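Local structure of CLIP-associating protein 2 (Mus musculus, 3WOZ) at residues L141-K144 / V145-K149; A98-L101 / G102-A106; C14-N18 / W19-K23; D83-F86 / V87-T90. The protein probably binds tubulin through TOG domains built of HEAT repeats, and contributes in this way to the control of microtubule dynamics. All coordinates share one frame; numbering follows the deposited sequence.

Interaction 1: residues L141-K144 / V145-K149; sequences LKVK and VAILK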
loop_
_atom_site.group_PDB
_atom_site.type_symbol
_atom_site.label_atom_id
_atom_site.label_comp_id
_atom_site.label_asym_id
_atom_site.label_seq_id
_atom_site.Cartn_x
_atom_site.Cartn_y
_atom_site.Cartn_z
ATOM N N LEU A 141 -12.058 7.583 -6.939
ATOM C CA LEU A 141 -11.253 8.791 -6.779
ATOM C C LEU A 141 -10.389 8.748 -5.508
ATOM O O LEU A 141 -9.231 9.161 -5.523
ATOM C CB LEU A 141 -12.145 10.040 -6.782
ATOM C CG LEU A 141 -13.047 10.311 -7.996
ATOM C CD1 LEU A 141 -14.152 11.305 -7.637
ATOM C CD2 LEU A 141 -12.248 10.800 -9.207
ATOM N N LYS A 142 -10.959 8.238 -4.419
ATOM C CA LYS A 142 -10.266 8.192 -3.128
ATOM C C LYS A 142 -9.162 7.130 -3.073
ATOM O O LYS A 142 -8.148 7.332 -2.409
ATOM C CB LYS A 142 -11.267 8.014 -1.982
ATOM C CG LYS A 142 -12.117 9.254 -1.732
ATOM C CD LYS A 142 -13.351 8.946 -0.902
ATOM C CE LYS A 142 -14.210 10.191 -0.698
ATOM N NZ LYS A 142 -13.499 11.248 0.083
ATOM N N VAL A 143 -9.360 6.013 -3.772
ATOM C CA VAL A 143 -8.309 4.995 -3.926
ATOM C C VAL A 143 -7.114 5.578 -4.694
ATOM O O VAL A 143 -5.959 5.358 -4.313
ATOM C CB VAL A 143 -8.834 3.690 -4.599
ATOM C CG1 VAL A 143 -7.694 2.718 -4.891
ATOM C CG2 VAL A 143 -9.866 3.006 -3.716
ATOM N N LYS A 144 -7.404 6.342 -5.749
ATOM C CA LYS A 144 -6.375 7.028 -6.538
ATOM C C LYS A 144 -5.568 7.988 -5.671
ATOM O O LYS A 144 -4.340 7.999 -5.721
ATOM C CB LYS A 144 -7.002 7.797 -7.706
ATOM C CG LYS A 144 -7.443 6.932 -8.886
ATOM C CD LYS A 144 -8.133 7.798 -9.948
ATOM C CE LYS A 144 -8.772 6.961 -11.047
ATOM N NZ LYS A 144 -9.608 7.814 -11.944
ATOM N N VAL A 145 -6.273 8.790 -4.875
ATOM C CA VAL A 145 -5.648 9.723 -3.937
ATOM C C VAL A 145 -4.673 8.989 -3.005
ATOM O O VAL A 145 -3.529 9.405 -2.838
ATOM C CB VAL A 145 -6.727 10.497 -3.113
ATOM C CG1 VAL A 145 -6.104 11.245 -1.939
ATOM C CG2 VAL A 145 -7.500 11.468 -4.011
ATOM N N ALA A 146 -5.140 7.893 -2.415
ATOM C CA ALA A 146 -4.340 7.099 -1.483
ATOM C C ALA A 146 -3.093 6.493 -2.145
ATOM O O ALA A 146 -1.996 6.562 -1.585
ATOM C CB ALA A 146 -5.198 6.015 -0.843
ATOM N N ILE A 147 -3.268 5.915 -3.332
ATOM C CA ILE A 147 -2.135 5.402 -4.118
ATOM C C ILE A 147 -1.113 6.500 -4.381
ATOM O O ILE A 147 0.078 6.301 -4.151
ATOM C CB ILE A 147 -2.582 4.793 -5.468
ATOM C CG1 ILE A 147 -3.368 3.505 -5.243
ATOM C CG2 ILE A 147 -1.372 4.524 -6.379
ATOM C CD1 ILE A 147 -4.345 3.191 -6.368
ATOM N N LEU A 148 -1.588 7.655 -4.848
ATOM C CA LEU A 148 -0.719 8.783 -5.193
ATOM C C LEU A 148 0.015 9.370 -3.986
ATOM O O LEU A 148 1.224 9.621 -4.048
ATOM C CB LEU A 148 -1.504 9.874 -5.935
ATOM C CG LEU A 148 -2.081 9.516 -7.315
ATOM C CD1 LEU A 148 -3.164 10.519 -7.732
ATOM C CD2 LEU A 148 -0.986 9.387 -8.395
ATOM N N LYS A 149 -0.706 9.585 -2.886
ATOM C CA LYS A 149 -0.071 10.087 -1.664
ATOM C C LYS A 149 1.047 9.155 -1.194
ATOM O O LYS A 149 2.105 9.614 -0.761
ATOM C CB LYS A 149 -1.095 10.289 -0.546
ATOM C CG LYS A 149 -1.897 11.572 -0.665
ATOM C CD LYS A 149 -2.834 11.718 0.524
ATOM C CE LYS A 149 -3.446 13.110 0.612
ATOM N NZ LYS A 149 -4.574 13.100 1.594
#
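Val143 and Ile147, one helical turn apart, supply the side-chain contact of this first turn: CG1 of Val143 meets CD1 of Ile147 at 3.7 Å, methyl against methyl. The two side chains run obliquely to each other. The valine's CG1 lies anti to its own backbone N (chi1 173°), which places that branch beside the carbonyl carbon and on the flank that the isoleucine occupies. Ile147 answers with the branch that lies beside its N, so that CG1 and CD1 fold back along the helix and CD1 comes within 3.4 Å of Val143 O. That oxygen is already taken by Ile147 N, at 2.9 Å and nearly straight (171°), and the aliphatic branch lies against a carbonyl that is itself bonded.

Leu148 repeats the theme on another flank. Its CG rests 3.2 Å from Lys144 O, the acceptor of Leu148 N, while the CG2 branch of Val145 packs on Leu141 O, whose partner is Val145 N. With Ala146 N bonded to Lys142 O at 3.1 Å, the i to i+4 ladder is regular from the first residue of helix 141-155. Lys144 takes a different course: its chain is extended beyond CG and leads to Trp179, with which it forms a cation-pi contact.

The flanks of the turn face different neighbours in this all-helical HEAT-repeat domain. Ile147 packs on Phe131 and Thr132 of helix 121-133 and on Leu93 of helix 85-96, where Ala146 also meets Met96; Val145 and Leu148 lie against helix 186-202.

Interaction 2: residues A98-L101 / G102-A106; sequences ADLL and GSVQA
Gln105 reaches back from the first turn of helix 102-118 to the residues that precede it, and its NE2 donates to Leu100 O at 2.9 Å with an N-H...O angle of 154°. The acceptor lies a little out of the amide plane, and the donor in turn is tilted from the plane of the Leu100 carbonyl. Besides this polar tip, the aliphatic part of the side chain takes part, since CG passes 3.4 Å from the same oxygen and 4.1 Å from Leu100 CB. Gln105 CG lies anti to its own carbonyl carbon (chi1 -83°), and the extended chain beyond it carries the amide alongside the incoming backbone. On the other flank of Leu100, its CD1 touches Val104 CG1 at 3.8 Å, and the leucine is thus held by one polar and one apolar neighbour.

Both partners are positioned by the start of the helix: Leu101 occupies the N-cap position, and its O receives Gln105 N at 2.9 Å in a nearly straight bond (168°), with Val104 N contributing a weak one. Replacing Gln105 by an alanine would probably leave Leu100 O without its side-chain donor and let the preceding backbone shift more easily against the helix. Further out, Val104 packs on Phe63, Ser64 and Leu67 of helix 60-77, while Asp99, with positive phi, marks the exit from the preceding helix.

Taken together, these contacts are those of a short interhelical turn at the surface of a HEAT-repeat array, in which a side chain of the new helix ties down the backbone leading into it.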
loop_
_atom_site.group_PDB
_atom_site.type_symbol
_atom_site.label_atom_id
_atom_site.label_comp_id
_atom_site.label_asym_id
_atom_site.label_seq_id
_atom_site.Cartn_x
_atom_site.Cartn_y
_atom_site.Cartn_z
ATOM N N ALA A 98 -11.357 3.678 0.851
ATOM C CA ALA A 98 -12.748 3.261 1.065
ATOM C C ALA A 98 -13.585 4.234 1.910
ATOM O O ALA A 98 -14.739 3.943 2.214
ATOM C CB ALA A 98 -12.796 1.855 1.664
ATOM N N ASP A 99 -13.008 5.377 2.279
ATOM C CA ASP A 99 -13.714 6.409 3.060
ATOM C C ASP A 99 -14.274 5.839 4.374
ATOM O O ASP A 99 -15.464 5.963 4.675
ATOM C CB ASP A 99 -14.824 7.068 2.217
ATOM C CG ASP A 99 -15.441 8.291 2.893
ATOM O OD1 ASP A 99 -14.700 9.249 3.209
ATOM O OD2 ASP A 99 -16.675 8.289 3.097
ATOM N N LEU A 100 -13.402 5.197 5.145
ATOM C CA LEU A 100 -13.770 4.671 6.457
ATOM C C LEU A 100 -13.888 5.820 7.458
ATOM O O LEU A 100 -13.505 6.958 7.159
ATOM C CB LEU A 100 -12.737 3.639 6.932
ATOM C CG LEU A 100 -12.505 2.427 6.019
ATOM C CD1 LEU A 100 -11.207 1.729 6.383
ATOM C CD2 LEU A 100 -13.675 1.445 6.047
ATOM N N LEU A 101 -14.421 5.527 8.639
ATOM C CA LEU A 101 -14.530 6.535 9.689
ATOM C C LEU A 101 -13.144 6.983 10.130
ATOM O O LEU A 101 -12.183 6.213 10.052
ATOM C CB LEU A 101 -15.326 5.996 10.883
ATOM C CG LEU A 101 -16.730 5.454 10.611
ATOM C CD1 LEU A 101 -17.420 5.103 11.919
ATOM C CD2 LEU A 101 -17.558 6.451 9.818
ATOM N N GLY A 102 -13.058 8.235 10.577
ATOM C CA GLY A 102 -11.806 8.862 10.996
ATOM C C GLY A 102 -10.905 7.984 11.847
ATOM O O GLY A 102 -9.724 7.837 11.546
ATOM N N SER A 103 -11.466 7.394 12.902
ATOM C CA SER A 103 -10.687 6.566 13.827
ATOM C C SER A 103 -10.065 5.350 13.139
ATOM O O SER A 103 -8.943 4.965 13.453
ATOM C CB SER A 103 -11.541 6.118 15.015
ATOM O OG SER A 103 -12.610 5.296 14.587
ATOM N N VAL A 104 -10.806 4.762 12.204
ATOM C CA VAL A 104 -10.354 3.596 11.450
ATOM C C VAL A 104 -9.334 3.984 10.367
ATOM O O VAL A 104 -8.344 3.276 10.173
ATOM C CB VAL A 104 -11.554 2.807 10.855
ATOM C CG1 VAL A 104 -11.088 1.554 10.132
ATOM C CG2 VAL A 104 -12.529 2.419 11.958
ATOM N N GLN A 105 -9.565 5.107 9.684
ATOM C CA GLN A 105 -8.610 5.639 8.701
ATOM C C GLN A 105 -7.232 5.878 9.310
ATOM O O GLN A 105 -6.212 5.641 8.657
ATOM C CB GLN A 105 -9.112 6.945 8.069
ATOM C CG GLN A 105 -10.086 6.760 6.912
ATOM C CD GLN A 105 -10.205 8.002 6.018
ATOM O OE1 GLN A 105 -9.211 8.670 5.720
ATOM N NE2 GLN A 105 -11.428 8.309 5.594
ATOM N N ALA A 106 -7.207 6.362 10.554
ATOM C CA ALA A 106 -5.952 6.570 11.269
ATOM C C ALA A 106 -5.155 5.267 11.409
ATOM O O ALA A 106 -3.928 5.267 11.280
ATOM C CB ALA A 106 -6.205 7.200 12.638
#

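Interaction 3: residues C14-N18 / W19-K23; sequences CASSN and WSERK
Arg22 and the backbone of residues 14-18 meet at a helix N-terminus, where an ST turn at Ser16 leads into the N-cap residue Asn18 ahead of helix 19-34. Followed outward, the arginine starts with CB near Asn18 O, the acceptor of Arg22 N at 3.1 Å. CG and CD then pass along two backbone carbonyls, CG lying 3.1 Å from Ser16 O and 3.4 Å from Cys14 O. A bend at chi3 (-56°) turns the head back over the loop. NE forms a salt bridge with Asp57, and NH1 donates to Ser16 O at 3.1 Å in an almost straight bond (172°) within the guanidinium plane. One face of that plane carries Trp19 CA. The guanidinium is thereby fixed from two sides, by a carboxylate and by the loop backbone.

The loop has its own bracing: Ser16 OG accepts from Asn18 N at 3.0 Å. Asn18 OD1 makes a weak capping bond with Ser20 N, and ND2 of the same amide lies against Glu21 CG. Trp19, stacked on His59, leaves its backbone N to a water that accepts from it and donates to Ser17 O at 2.8 Å.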
loop_
_atom_site.group_PDB
_atom_site.type_symbol
_atom_site.label_atom_id
_atom_site.label_comp_id
_atom_site.label_asym_id
_atom_site.label_seq_id
_atom_site.Cartn_x
_atom_site.Cartn_y
_atom_site.Cartn_z
ATOM N N CYS A 14 -8.629 -16.890 14.981
ATOM C CA CYS A 14 -8.606 -15.806 13.997
ATOM C C CYS A 14 -9.365 -16.159 12.719
ATOM O O CYS A 14 -9.935 -15.278 12.070
ATOM C CB CYS A 14 -7.168 -15.430 13.639
ATOM S SG CYS A 14 -6.228 -14.701 14.980
ATOM N N ALA A 15 -9.360 -17.444 12.365
ATOM C CA ALA A 15 -10.024 -17.932 11.158
ATOM C C ALA A 15 -11.501 -18.278 11.384
ATOM O O ALA A 15 -12.206 -18.643 10.440
ATOM C CB ALA A 15 -9.275 -19.138 10.591
ATOM N N SER A 16 -11.962 -18.155 12.626
ATOM C CA SER A 16 -13.340 -18.486 12.990
ATOM C C SER A 16 -14.369 -17.608 12.287
ATOM O O SER A 16 -14.144 -16.417 12.079
ATOM C CB SER A 16 -13.535 -18.380 14.503
ATOM O OG SER A 16 -14.886 -18.616 14.861
ATOM N N SER A 17 -15.505 -18.207 11.937
ATOM C CA SER A 17 -16.611 -17.470 11.339
ATOM C C SER A 17 -17.366 -16.665 12.399
ATOM O O SER A 17 -18.228 -15.851 12.069
ATOM C CB SER A 17 -17.559 -18.420 10.596
ATOM O OG SER A 17 -18.293 -19.221 11.505
ATOM N N ASN A 18 -17.029 -16.903 13.667
ATOM C CA ASN A 18 -17.587 -16.161 14.798
ATOM C C ASN A 18 -16.699 -14.980 15.202
ATOM O O ASN A 18 -15.511 -15.162 15.494
ATOM C CB ASN A 18 -17.793 -17.102 15.993
ATOM C CG ASN A 18 -18.345 -16.392 17.219
ATOM O OD1 ASN A 18 -18.969 -15.335 17.119
ATOM N ND2 ASN A 18 -18.122 -16.980 18.384
ATOM N N TRP A 19 -17.289 -13.783 15.236
ATOM C CA TRP A 19 -16.544 -12.545 15.511
ATOM C C TRP A 19 -15.878 -12.514 16.891
ATOM O O TRP A 19 -14.756 -12.020 17.035
ATOM C CB TRP A 19 -17.422 -11.299 15.299
ATOM C CG TRP A 19 -18.361 -10.978 16.435
ATOM C CD1 TRP A 19 -19.682 -11.319 16.528
ATOM C CD2 TRP A 19 -18.050 -10.246 17.630
ATOM N NE1 TRP A 19 -20.210 -10.851 17.710
ATOM C CE2 TRP A 19 -19.231 -10.188 18.405
ATOM C CE3 TRP A 19 -16.887 -9.639 18.127
ATOM C CZ2 TRP A 19 -19.284 -9.545 19.648
ATOM C CZ3 TRP A 19 -16.940 -9.001 19.365
ATOM C CH2 TRP A 19 -18.133 -8.958 20.109
ATOM N N SER A 20 -16.581 -13.034 17.894
ATOM C CA SER A 20 -16.091 -13.059 19.272
ATOM C C SER A 20 -14.813 -13.892 19.374
ATOM O O SER A 20 -13.889 -13.553 20.117
ATOM C CB SER A 20 -17.171 -13.628 20.194
ATOM O OG SER A 20 -16.895 -13.334 21.551
ATOM N N GLU A 21 -14.776 -14.973 18.600
ATOM C CA GLU A 21 -13.633 -15.871 18.541
ATOM C C GLU A 21 -12.467 -15.243 17.780
ATOM O O GLU A 21 -11.313 -15.423 18.162
ATOM C CB GLU A 21 -14.048 -17.194 17.906
ATOM C CG GLU A 21 -14.932 -18.052 18.801
ATOM C CD GLU A 21 -14.192 -19.238 19.376
ATOM O OE1 GLU A 21 -14.041 -20.242 18.644
ATOM O OE2 GLU A 21 -13.765 -19.170 20.553
ATOM N N ARG A 22 -12.775 -14.503 16.716
ATOM C CA ARG A 22 -11.753 -13.758 15.973
ATOM C C ARG A 22 -11.098 -12.695 16.849
ATOM O O ARG A 22 -9.883 -12.504 16.799
ATOM C CB ARG A 22 -12.336 -13.130 14.705
ATOM C CG ARG A 22 -12.715 -14.142 13.636
ATOM C CD ARG A 22 -12.900 -13.505 12.260
ATOM N NE ARG A 22 -13.881 -12.419 12.252
ATOM C CZ ARG A 22 -15.198 -12.573 12.112
ATOM N NH1 ARG A 22 -15.734 -13.781 11.971
ATOM N NH2 ARG A 22 -15.985 -11.508 12.117
ATOM N N LYS A 23 -11.914 -12.018 17.655
ATOM C CA LYS A 23 -11.437 -11.029 18.618
ATOM C C LYS A 23 -10.471 -11.665 19.621
ATOM O O LYS A 23 -9.379 -11.138 19.867
ATOM C CB LYS A 23 -12.630 -10.394 19.344
ATOM C CG LYS A 23 -12.273 -9.538 20.549
ATOM C CD LYS A 23 -13.524 -9.086 21.296
ATOM C CE LYS A 23 -13.167 -8.404 22.613
ATOM N NZ LYS A 23 -14.373 -7.849 23.299
HETATM O O HOH W 1 -19.816 -14.003 13.484
#

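Interaction 4: residues D83-F86 / V87-T90; sequences DWLF and VLLT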
loop_
_atom_site.group_PDB
_atom_site.type_symbol
_atom_site.label_atom_id
_atom_site.label_comp_id
_atom_site.label_asym_id
_atom_site.label_seq_id
_atom_site.Cartn_x
_atom_site.Cartn_y
_atom_site.Cartn_z
ATOM N N ASP A 83 7.027 -11.666 -0.046
ATOM C CA ASP A 83 6.105 -12.309 -0.979
ATOM C C ASP A 83 4.644 -11.970 -0.681
ATOM O O ASP A 83 3.777 -12.160 -1.534
ATOM C CB ASP A 83 6.303 -13.829 -0.978
ATOM C CG ASP A 83 7.661 -14.243 -1.517
ATOM O OD1 ASP A 83 8.272 -15.159 -0.933
ATOM O OD2 ASP A 83 8.124 -13.659 -2.521
ATOM N N TRP A 84 4.383 -11.468 0.525
ATOM C CA TRP A 84 3.038 -11.062 0.928
ATOM C C TRP A 84 2.833 -9.557 0.757
ATOM O O TRP A 84 1.716 -9.050 0.916
ATOM C CB TRP A 84 2.761 -11.486 2.380
ATOM C CG TRP A 84 1.319 -11.314 2.799
ATOM C CD1 TRP A 84 0.229 -11.933 2.256
ATOM C CD2 TRP A 84 0.819 -10.466 3.845
ATOM N NE1 TRP A 84 -0.917 -11.523 2.896
ATOM C CE2 TRP A 84 -0.584 -10.624 3.874
ATOM C CE3 TRP A 84 1.422 -9.590 4.760
ATOM C CZ2 TRP A 84 -1.398 -9.938 4.785
ATOM C CZ3 TRP A 84 0.616 -8.909 5.661
ATOM C CH2 TRP A 84 -0.781 -9.090 5.668
ATOM N N LEU A 85 3.913 -8.852 0.419
ATOM C CA LEU A 85 3.902 -7.395 0.359
ATOM C C LEU A 85 2.884 -6.824 -0.635
ATOM O O LEU A 85 2.228 -5.823 -0.335
ATOM C CB LEU A 85 5.310 -6.836 0.093
ATOM C CG LEU A 85 5.467 -5.311 -0.015
ATOM C CD1 LEU A 85 4.982 -4.581 1.248
ATOM C CD2 LEU A 85 6.901 -4.914 -0.359
ATOM N N PHE A 86 2.748 -7.457 -1.801
ATOM C CA PHE A 86 1.770 -7.005 -2.792
ATOM C C PHE A 86 0.379 -6.929 -2.168
ATOM O O PHE A 86 -0.320 -5.932 -2.320
ATOM C CB PHE A 86 1.752 -7.906 -4.040
ATOM C CG PHE A 86 0.592 -7.630 -4.966
ATOM C CD1 PHE A 86 -0.591 -8.362 -4.862
ATOM C CD2 PHE A 86 0.673 -6.619 -5.923
ATOM C CE1 PHE A 86 -1.674 -8.100 -5.711
ATOM C CE2 PHE A 86 -0.396 -6.350 -6.771
ATOM C CZ PHE A 86 -1.572 -7.094 -6.669
ATOM N N VAL A 87 -0.006 -7.990 -1.463
ATOM C CA VAL A 87 -1.316 -8.084 -0.830
ATOM C C VAL A 87 -1.461 -7.056 0.294
ATOM O O VAL A 87 -2.442 -6.327 0.337
ATOM C CB VAL A 87 -1.591 -9.519 -0.307
ATOM C CG1 VAL A 87 -2.772 -9.537 0.653
ATOM C CG2 VAL A 87 -1.828 -10.480 -1.481
ATOM N N LEU A 88 -0.469 -6.991 1.180
ATOM C CA LEU A 88 -0.492 -6.057 2.298
ATOM C C LEU A 88 -0.699 -4.618 1.833
ATOM O O LEU A 88 -1.614 -3.935 2.294
ATOM C CB LEU A 88 0.800 -6.171 3.110
ATOM C CG LEU A 88 1.060 -5.146 4.218
ATOM C CD1 LEU A 88 -0.008 -5.233 5.309
ATOM C CD2 LEU A 88 2.465 -5.344 4.799
ATOM N N LEU A 89 0.148 -4.177 0.905
ATOM C CA LEU A 89 0.179 -2.786 0.479
ATOM C C LEU A 89 -1.056 -2.386 -0.335
ATOM O O LEU A 89 -1.654 -1.328 -0.087
ATOM C CB LEU A 89 1.474 -2.490 -0.290
ATOM C CG LEU A 89 1.687 -1.086 -0.865
ATOM C CD1 LEU A 89 1.466 -0.001 0.198
ATOM C CD2 LEU A 89 3.072 -0.969 -1.494
ATOM N N THR A 90 -1.444 -3.234 -1.287
ATOM C CA THR A 90 -2.585 -2.932 -2.138
ATOM C C THR A 90 -3.893 -2.953 -1.359
ATOM O O THR A 90 -4.746 -2.091 -1.571
ATOM C CB THR A 90 -2.691 -3.878 -3.366
ATOM O OG1 THR A 90 -2.791 -5.235 -2.924
ATOM C CG2 THR A 90 -1.484 -3.720 -4.271
#
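Phe86 O is gripped twice by Thr90, through OG1 at 2.6 Å and through N at 3.1 Å, the two donors approaching from opposite faces of the carbonyl plane. This is the familiar helix feature in which a threonine hydroxyl bonds back to the i-4 carbonyl, here in the opening turns of helix 85-96 within the HEAT-repeat domain. Thr90 OG1 sits between its own N and carbonyl carbon (chi1 58°), which points it at that oxygen and leaves CG2 over one face of the Phe86 ring, a CH-pi contact.

A second aromatic works the other flank. The Trp84 indole, its CG anti to the backbone N (chi1 -170°), lies across Val87 and Leu88 at about right angles. Leu88 CB stands over a face of its six-membered ring, 4.0 Å from the centroid, and Val87 CB lies off-centre to the five-membered ring. NE1 is bonded to Thr52 of helix 41-54, which fixes the rotation of the indole. A leucine in place of Trp84 would probably leave Thr52 without this donor and open a gap beside Leu88. At the far rim of the indole, CZ3 touches Leu88 CD1 at 3.7 Å.

All four contacts are local: interactions 1 and 4 lie along the opening turns of a helix, interactions 2 and 3 join a loop to the helix that follows it. They follow one another along a single TOG domain in the order 3, 4, 2, 1. Interaction 4 lies at the start of helix 85-96 and interaction 2 at the entry to the next helix, 102-118, with centres about 20 Å apart. Interactions 1 and 2 alone touch, where Lys142 NZ lies 3.9 Å from Asp99 OD1, a long and weak approach of opposite charges. Interaction 4 comes within about 7 Å of interaction 1 at the nearest atoms, and helix 121-133 packs against both. Interaction 3 is the outlier, its centre about 31 Å from that of interaction 1.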